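Local coordinates for 2-dehydropantoate 2-reductase (Enterococcus faecium, PDB 3WFI), which reduces 2-oxo acids with a nicotinamide coenzyme, acting as a D-mandelate dehydrogenase of the ketopantoate reductase family, at residues 127-132 and 170-175; 147-152 and 158-163. One frame throughout, in Å; residues are numbered along the deposited sequence.

Interactions 1 and 2 lie in the N-terminal Rossmann-type domain, at the end of its main sheet formed by strands 147-151 and 174-176; their centres are about 15 Å apart. Backbone bonds join them: His-175 N lies 2.8 Å from Val-147 O, and His-175 O lies 2.9 Å from Leu-149 N. Leu-172 O, the acceptor of interaction 1, also packs against Val-147 CG2. Interaction 1 is the nearer to the coenzyme site: it contains the NAD(+)-binding Ala-131, and the Trp-129 side chain comes within about 4 Å of that of Met-11, another such residue. In interaction 2 the Leu-149 side chain is about 10 Å from that of Asn-105, a further NAD(+)-binding residue.

Interaction 1: 127-132 and 170-175; sequences TMWTAG and SGLNAH
With CG of Trp-129 anti to its carbonyl carbon (chi1 -70°) and the indole turned roughly perpendicular to the side-chain stem, the ring reaches across to the turn 170-173 and meets its backbone with the pyrrole N-H. NE1 donates to Leu-172 O at 2.9 Å, with an N-H...O angle of 156°. The acceptor lies in the plane of the indole, whereas NE1 stands 34° off the plane of the Leu-172 carbonyl, so the bond lines up with the ring better than with the peptide. Gly-171 O comes obliquely to the benzo part of the ring, 3.3 Å from CZ2. Leu-172 CD2 adds a loose apolar touch at Trp-129 CE2, 4.5 Å away. The contact ties the loop between strands 122-127 and 132-135 to the turn leading from helix 157-168 into strand 174-176, the edge strand of the Rossmann-type sheet. On the loop side, Trp-129 N makes a weak hydrogen bond to Thr-127 OG1, which lies at the indole's edge. Asn-173 CB approaches the ring obliquely, 4.4 Å from CZ2, while its ND2 is held by Gly-145 O. Arg-14 of helix 10-21 also touches Trp-129, and Met-18 of that helix packs on Leu-172.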
ATOM      1  N   THR B 127      16.199 -28.486   3.808  1.00 30.31           N
ATOM      2  CA  THR B 127      16.449 -29.822   3.279  1.00 30.94           C
ATOM      3  C   THR B 127      16.541 -29.758   1.752  1.00 32.23           C
ATOM      4  O   THR B 127      15.746 -29.077   1.110  1.00 30.62           O
ATOM      5  CB  THR B 127      15.386 -30.854   3.716  1.00 30.03           C
ATOM      6  OG1 THR B 127      15.605 -32.082   3.002  1.00 31.39           O
ATOM      7  CG2 THR B 127      13.967 -30.357   3.439  1.00 30.31           C
ATOM      8  N   MET B 128      17.529 -30.452   1.193  1.00 33.35           N
ATOM      9  CA  MET B 128      17.725 -30.497  -0.258  1.00 35.25           C
ATOM     10  C   MET B 128      17.396 -31.874  -0.839  1.00 32.86           C
ATOM     11  O   MET B 128      17.635 -32.133  -2.018  1.00 33.29           O
ATOM     12  CB  MET B 128      19.153 -30.057  -0.625  1.00 39.77           C
ATOM     13  CG  MET B 128      19.269 -28.550  -0.862  1.00 43.86           C
ATOM     14  SD  MET B 128      20.023 -27.499   0.406  1.00 53.85           S
ATOM     15  CE  MET B 128      19.503 -28.194   1.966  1.00 48.69           C
ATOM     16  N   TRP B 129      16.823 -32.745  -0.010  1.00 29.80           N
ATOM     17  CA  TRP B 129      16.296 -34.029  -0.467  1.00 29.61           C
ATOM     18  C   TRP B 129      15.071 -33.821  -1.343  1.00 29.41           C
ATOM     19  O   TRP B 129      14.428 -32.787  -1.253  1.00 29.84           O
ATOM     20  CB  TRP B 129      15.914 -34.900   0.744  1.00 28.84           C
ATOM     21  CG  TRP B 129      17.097 -35.383   1.492  1.00 28.92           C
ATOM     22  CD1 TRP B 129      17.658 -34.819   2.609  1.00 28.50           C
ATOM     23  CD2 TRP B 129      17.891 -36.525   1.171  1.00 28.78           C
ATOM     24  NE1 TRP B 129      18.753 -35.551   3.000  1.00 28.18           N
ATOM     25  CE2 TRP B 129      18.917 -36.603   2.135  1.00 28.84           C
ATOM     26  CE3 TRP B 129      17.844 -37.486   0.152  1.00 30.13           C
ATOM     27  CZ2 TRP B 129      19.883 -37.616   2.119  1.00 29.26           C
ATOM     28  CZ3 TRP B 129      18.797 -38.495   0.142  1.00 29.96           C
ATOM     29  CH2 TRP B 129      19.805 -38.550   1.119  1.00 30.40           C
ATOM     30  N   THR B 130      14.751 -34.811  -2.178  1.00 29.59           N
ATOM     31  CA  THR B 130      13.479 -34.822  -2.885  1.00 29.76           C
ATOM     32  C   THR B 130      12.645 -36.027  -2.447  1.00 29.37           C
ATOM     33  O   THR B 130      13.156 -36.983  -1.869  1.00 29.32           O
ATOM     34  CB  THR B 130      13.669 -34.820  -4.425  1.00 30.24           C
ATOM     35  OG1 THR B 130      14.375 -35.993  -4.825  1.00 30.74           O
ATOM     36  CG2 THR B 130      14.451 -33.598  -4.865  1.00 30.45           C
ATOM     37  N   ALA B 131      11.345 -35.960  -2.705  1.00 30.43           N
ATOM     38  CA  ALA B 131      10.424 -37.034  -2.335  1.00 31.19           C
ATOM     39  C   ALA B 131       9.095 -36.825  -3.038  1.00 31.78           C
ATOM     40  O   ALA B 131       8.652 -35.695  -3.187  1.00 31.59           O
ATOM     41  CB  ALA B 131      10.207 -37.057  -0.821  1.00 30.47           C
ATOM     42  N   GLY B 132       8.451 -37.916  -3.443  1.00 34.73           N
ATOM     43  CA  GLY B 132       7.160 -37.830  -4.122  1.00 36.64           C
ATOM     44  C   GLY B 132       6.087 -38.635  -3.432  1.00 38.13           C
ATOM     45  O   GLY B 132       6.328 -39.779  -3.054  1.00 38.80           O
ATOM     46  N   SER B 170      21.237 -41.584  10.130  1.00 26.16           N
ATOM     47  CA  SER B 170      20.143 -42.177   9.386  1.00 26.75           C
ATOM     48  C   SER B 170      20.239 -41.912   7.881  1.00 27.21           C
ATOM     49  O   SER B 170      19.294 -42.178   7.141  1.00 28.83           O
ATOM     50  CB  SER B 170      18.803 -41.699   9.953  1.00 27.53           C
ATOM     51  OG  SER B 170      18.660 -42.113  11.307  1.00 26.85           O
ATOM     52  N   GLY B 171      21.391 -41.412   7.432  1.00 27.18           N
ATOM     53  CA  GLY B 171      21.679 -41.229   6.017  1.00 26.43           C
ATOM     54  C   GLY B 171      21.190 -39.920   5.437  1.00 26.31           C
ATOM     55  O   GLY B 171      21.201 -39.742   4.219  1.00 24.94           O
ATOM     56  N   LEU B 172      20.763 -39.000   6.305  1.00 24.82           N
ATOM     57  CA  LEU B 172      20.167 -37.743   5.878  1.00 24.51           C
ATOM     58  C   LEU B 172      21.192 -36.675   5.520  1.00 24.86           C
ATOM     59  O   LEU B 172      20.824 -35.611   5.021  1.00 24.46           O
ATOM     60  CB  LEU B 172      19.206 -37.210   6.948  1.00 24.58           C
ATOM     61  CG  LEU B 172      17.927 -38.026   7.119  1.00 24.40           C
ATOM     62  CD1 LEU B 172      17.278 -37.745   8.471  1.00 24.52           C
ATOM     63  CD2 LEU B 172      16.959 -37.764   5.966  1.00 25.24           C
ATOM     64  N   ASN B 173      22.475 -36.952   5.759  1.00 25.15           N
ATOM     65  CA  ASN B 173      23.543 -36.058   5.324  1.00 25.79           C
ATOM     66  C   ASN B 173      23.340 -34.636   5.852  1.00 24.95           C
ATOM     67  O   ASN B 173      23.314 -33.660   5.093  1.00 24.92           O
ATOM     68  CB  ASN B 173      23.640 -36.080   3.791  1.00 27.09           C
ATOM     69  CG  ASN B 173      24.862 -35.352   3.262  1.00 28.14           C
ATOM     70  OD1 ASN B 173      25.846 -35.170   3.969  1.00 29.84           O
ATOM     71  ND2 ASN B 173      24.805 -34.951   1.994  1.00 28.79           N
ATOM     72  N   ALA B 174      23.196 -34.539   7.174  1.00 23.99           N
ATOM     73  CA  ALA B 174      22.882 -33.285   7.841  1.00 23.45           C
ATOM     74  C   ALA B 174      24.146 -32.596   8.320  1.00 24.04           C
ATOM     75  O   ALA B 174      25.106 -33.260   8.712  1.00 25.37           O
ATOM     76  CB  ALA B 174      21.938 -33.534   9.019  1.00 22.78           C
ATOM     77  N   HIS B 175      24.137 -31.264   8.310  1.00 23.94           N
ATOM     78  CA  HIS B 175      25.277 -30.475   8.773  1.00 24.51           C
ATOM     79  C   HIS B 175      24.841 -29.210   9.477  1.00 23.43           C
ATOM     80  O   HIS B 175      23.828 -28.603   9.122  1.00 21.96           O
ATOM     81  CB  HIS B 175      26.173 -30.073   7.598  1.00 26.36           C
ATOM     82  CG  HIS B 175      26.611 -31.229   6.761  1.00 27.70           C
ATOM     83  ND1 HIS B 175      26.063 -31.493   5.529  1.00 29.67           N
ATOM     84  CD2 HIS B 175      27.528 -32.195   6.981  1.00 28.69           C
ATOM     85  CE1 HIS B 175      26.636 -32.565   5.016  1.00 29.90           C
ATOM     86  NE2 HIS B 175      27.519 -33.020   5.885  1.00 30.37           N
TER

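Interaction 2: 147-152 and 158-163; sequences VELQNL and AAAKKL
Leu-149 and Ala-160 form the centre of an apolar contact between strand 147-151 and helix 157-168. CD1 of Leu-149 lies 3.9 Å from Ala-160 CB, and its other branch, CD2, reaches Leu-163 one helical turn further on, 4.2 Å from CG. The two leucine side chains cross obliquely. In Leu-149, CG is tucked over the backbone, flanked by N and C (chi1 66°), and the fork then straddles the helix surface, one methyl for each partner. Asn-151, two residues along the strand, brings its CB to 4.0 Å from the Ala-160 methyl, which thus bridges the two strand residues. Phe-176 of the neighbouring strand packs on both Ala-160 and Asn-151.

Polar atoms meet this surface without bonding across it. The methyl CD1 of Leu-149 rests 3.5 Å from Ala-160 O. Asn-151 N faces the Ala-160 methyl at 3.9 Å and is buried with no hydrogen-bond partner in the model. The side-chain carboxamide of Asn-151 is anchored outside the contact: ND2 bonds to Gly-153 O and more weakly to Glu-157 OE2, tying the end of the strand to the connection and, weakly, to the first residue of the helix.

The axes of strand 147-151 and helix segment 158-163 run nearly antiparallel (152°) and approach to 7.5 Å. This is the first half of the beta-alpha-beta unit 147-151, 157-168, 174-176 in the Rossmann-type domain. The small Ala-160 side chain permits the CA atoms of Asn-151 and Ala-160 to approach to 5.6 Å. Cohesion between strand and helix therefore rests on packing of aliphatic carbons, while directional bonds act within the helix, between the strand and its sheet neighbours, and at the Asn-151 side-chain amide.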
ATOM      1  N   VAL B 147      20.887 -31.938   4.439  1.00 25.53           N
ATOM      2  CA  VAL B 147      20.201 -31.069   5.378  1.00 24.41           C
ATOM      3  C   VAL B 147      21.221 -30.137   6.006  1.00 24.18           C
ATOM      4  O   VAL B 147      22.328 -30.557   6.360  1.00 25.13           O
ATOM      5  CB  VAL B 147      19.488 -31.879   6.496  1.00 23.95           C
ATOM      6  CG1 VAL B 147      18.815 -30.949   7.494  1.00 23.25           C
ATOM      7  CG2 VAL B 147      18.480 -32.857   5.896  1.00 24.14           C
ATOM      8  N   GLU B 148      20.842 -28.875   6.150  1.00 24.21           N
ATOM      9  CA  GLU B 148      21.638 -27.893   6.866  1.00 25.20           C
ATOM     10  C   GLU B 148      20.750 -27.292   7.940  1.00 23.97           C
ATOM     11  O   GLU B 148      19.583 -26.994   7.675  1.00 23.72           O
ATOM     12  CB  GLU B 148      22.158 -26.786   5.944  1.00 27.50           C
ATOM     13  CG  GLU B 148      23.079 -27.304   4.841  1.00 30.23           C
ATOM     14  CD  GLU B 148      23.749 -26.189   4.058  1.00 32.63           C
ATOM     15  OE1 GLU B 148      23.289 -25.033   4.141  1.00 33.14           O
ATOM     16  OE2 GLU B 148      24.739 -26.482   3.354  1.00 36.82           O
ATOM     17  N   LEU B 149      21.294 -27.131   9.146  1.00 22.48           N
ATOM     18  CA  LEU B 149      20.484 -26.673  10.280  1.00 21.60           C
ATOM     19  C   LEU B 149      21.272 -25.836  11.265  1.00 20.91           C
ATOM     20  O   LEU B 149      22.502 -25.922  11.332  1.00 20.98           O
ATOM     21  CB  LEU B 149      19.813 -27.868  10.989  1.00 21.37           C
ATOM     22  CG  LEU B 149      20.691 -28.901  11.715  1.00 21.20           C
ATOM     23  CD1 LEU B 149      21.080 -28.425  13.112  1.00 21.27           C
ATOM     24  CD2 LEU B 149      19.979 -30.241  11.818  1.00 21.23           C
ATOM     25  N   GLN B 150      20.541 -25.020  12.022  1.00 20.33           N
ATOM     26  CA  GLN B 150      21.127 -24.076  12.951  1.00 20.87           C
ATOM     27  C   GLN B 150      20.298 -23.948  14.224  1.00 20.28           C
ATOM     28  O   GLN B 150      19.074 -23.989  14.183  1.00 20.10           O
ATOM     29  CB  GLN B 150      21.222 -22.700  12.292  1.00 21.46           C
ATOM     30  CG  GLN B 150      22.008 -21.691  13.116  1.00 21.80           C
ATOM     31  CD  GLN B 150      22.284 -20.401  12.376  1.00 22.82           C
ATOM     32  OE1 GLN B 150      21.757 -20.165  11.285  1.00 22.60           O
ATOM     33  NE2 GLN B 150      23.150 -19.566  12.957  1.00 23.44           N
ATOM     34  N   ASN B 151      20.985 -23.774  15.346  1.00 20.57           N
ATOM     35  CA  ASN B 151      20.338 -23.432  16.605  1.00 21.23           C
ATOM     36  C   ASN B 151      19.813 -21.995  16.583  1.00 22.90           C
ATOM     37  O   ASN B 151      20.475 -21.091  16.093  1.00 22.60           O
ATOM     38  CB  ASN B 151      21.298 -23.616  17.794  1.00 20.68           C
ATOM     39  CG  ASN B 151      22.534 -22.736  17.697  1.00 21.38           C
ATOM     40  OD1 ASN B 151      23.351 -22.904  16.795  1.00 21.83           O
ATOM     41  ND2 ASN B 151      22.670 -21.792  18.615  1.00 21.45           N
ATOM     42  N   LEU B 152      18.624 -21.790  17.120  1.00 23.93           N
ATOM     43  CA  LEU B 152      18.166 -20.436  17.460  1.00 26.45           C
ATOM     44  C   LEU B 152      18.577 -19.935  18.837  1.00 27.79           C
ATOM     45  O   LEU B 152      18.661 -18.726  19.038  1.00 28.28           O
ATOM     46  CB  LEU B 152      16.661 -20.340  17.346  1.00 27.36           C
ATOM     47  CG  LEU B 152      16.187 -20.482  15.916  1.00 28.40           C
ATOM     48  CD1 LEU B 152      14.679 -20.371  15.898  1.00 29.79           C
ATOM     49  CD2 LEU B 152      16.804 -19.414  15.039  1.00 29.63           C
ATOM     50  N   ALA B 158      26.738 -26.673  19.895  1.00 27.65           N
ATOM     51  CA  ALA B 158      27.126 -28.060  20.152  1.00 26.83           C
ATOM     52  C   ALA B 158      25.923 -28.990  20.060  1.00 25.28           C
ATOM     53  O   ALA B 158      25.996 -30.040  19.426  1.00 25.66           O
ATOM     54  CB  ALA B 158      27.789 -28.187  21.521  1.00 27.28           C
ATOM     55  N   ALA B 159      24.807 -28.570  20.644  1.00 23.49           N
ATOM     56  CA  ALA B 159      23.559 -29.313  20.539  1.00 23.68           C
ATOM     57  C   ALA B 159      23.066 -29.442  19.077  1.00 22.80           C
ATOM     58  O   ALA B 159      22.575 -30.488  18.675  1.00 21.90           O
ATOM     59  CB  ALA B 159      22.493 -28.677  21.415  1.00 23.13           C
ATOM     60  N   ALA B 160      23.201 -28.376  18.298  1.00 22.30           N
ATOM     61  CA  ALA B 160      22.827 -28.404  16.884  1.00 22.12           C
ATOM     62  C   ALA B 160      23.717 -29.373  16.106  1.00 22.22           C
ATOM     63  O   ALA B 160      23.240 -30.093  15.225  1.00 21.02           O
ATOM     64  CB  ALA B 160      22.897 -27.007  16.283  1.00 22.37           C
ATOM     65  N   LYS B 161      25.006 -29.398  16.444  1.00 23.77           N
ATOM     66  CA  LYS B 161      25.949 -30.306  15.787  1.00 24.59           C
ATOM     67  C   LYS B 161      25.627 -31.768  16.091  1.00 24.68           C
ATOM     68  O   LYS B 161      25.713 -32.618  15.198  1.00 24.11           O
ATOM     69  CB  LYS B 161      27.400 -29.952  16.141  1.00 25.90           C
ATOM     70  CG  LYS B 161      27.874 -28.681  15.444  1.00 27.72           C
ATOM     71  CD  LYS B 161      29.202 -28.176  15.985  1.00 30.30           C
ATOM     72  CE  LYS B 161      29.540 -26.809  15.403  1.00 32.72           C
ATOM     73  NZ  LYS B 161      30.777 -26.226  16.001  1.00 35.40           N
ATOM     74  N   LYS B 162      25.244 -32.063  17.333  1.00 24.82           N
ATOM     75  CA  LYS B 162      24.805 -33.419  17.697  1.00 24.79           C
ATOM     76  C   LYS B 162      23.524 -33.824  16.986  1.00 23.01           C
ATOM     77  O   LYS B 162      23.387 -34.961  16.529  1.00 22.19           O
ATOM     78  CB  LYS B 162      24.604 -33.526  19.212  1.00 26.17           C
ATOM     79  CG  LYS B 162      25.905 -33.461  19.981  1.00 28.63           C
ATOM     80  CD  LYS B 162      25.641 -33.717  21.460  1.00 30.60           C
ATOM     81  CE  LYS B 162      26.719 -33.111  22.339  1.00 32.57           C
ATOM     82  NZ  LYS B 162      26.304 -33.160  23.763  1.00 34.37           N
ATOM     83  N   LEU B 163      22.571 -32.901  16.907  1.00 21.84           N
ATOM     84  CA  LEU B 163      21.349 -33.141  16.168  1.00 20.90           C
ATOM     85  C   LEU B 163      21.682 -33.482  14.705  1.00 22.11           C
ATOM     86  O   LEU B 163      21.146 -34.446  14.150  1.00 19.88           O
ATOM     87  CB  LEU B 163      20.431 -31.924  16.253  1.00 20.65           C
ATOM     88  CG  LEU B 163      19.101 -31.980  15.515  1.00 20.36           C
ATOM     89  CD1 LEU B 163      18.358 -33.255  15.882  1.00 20.48           C
ATOM     90  CD2 LEU B 163      18.253 -30.748  15.810  1.00 20.58           C
TER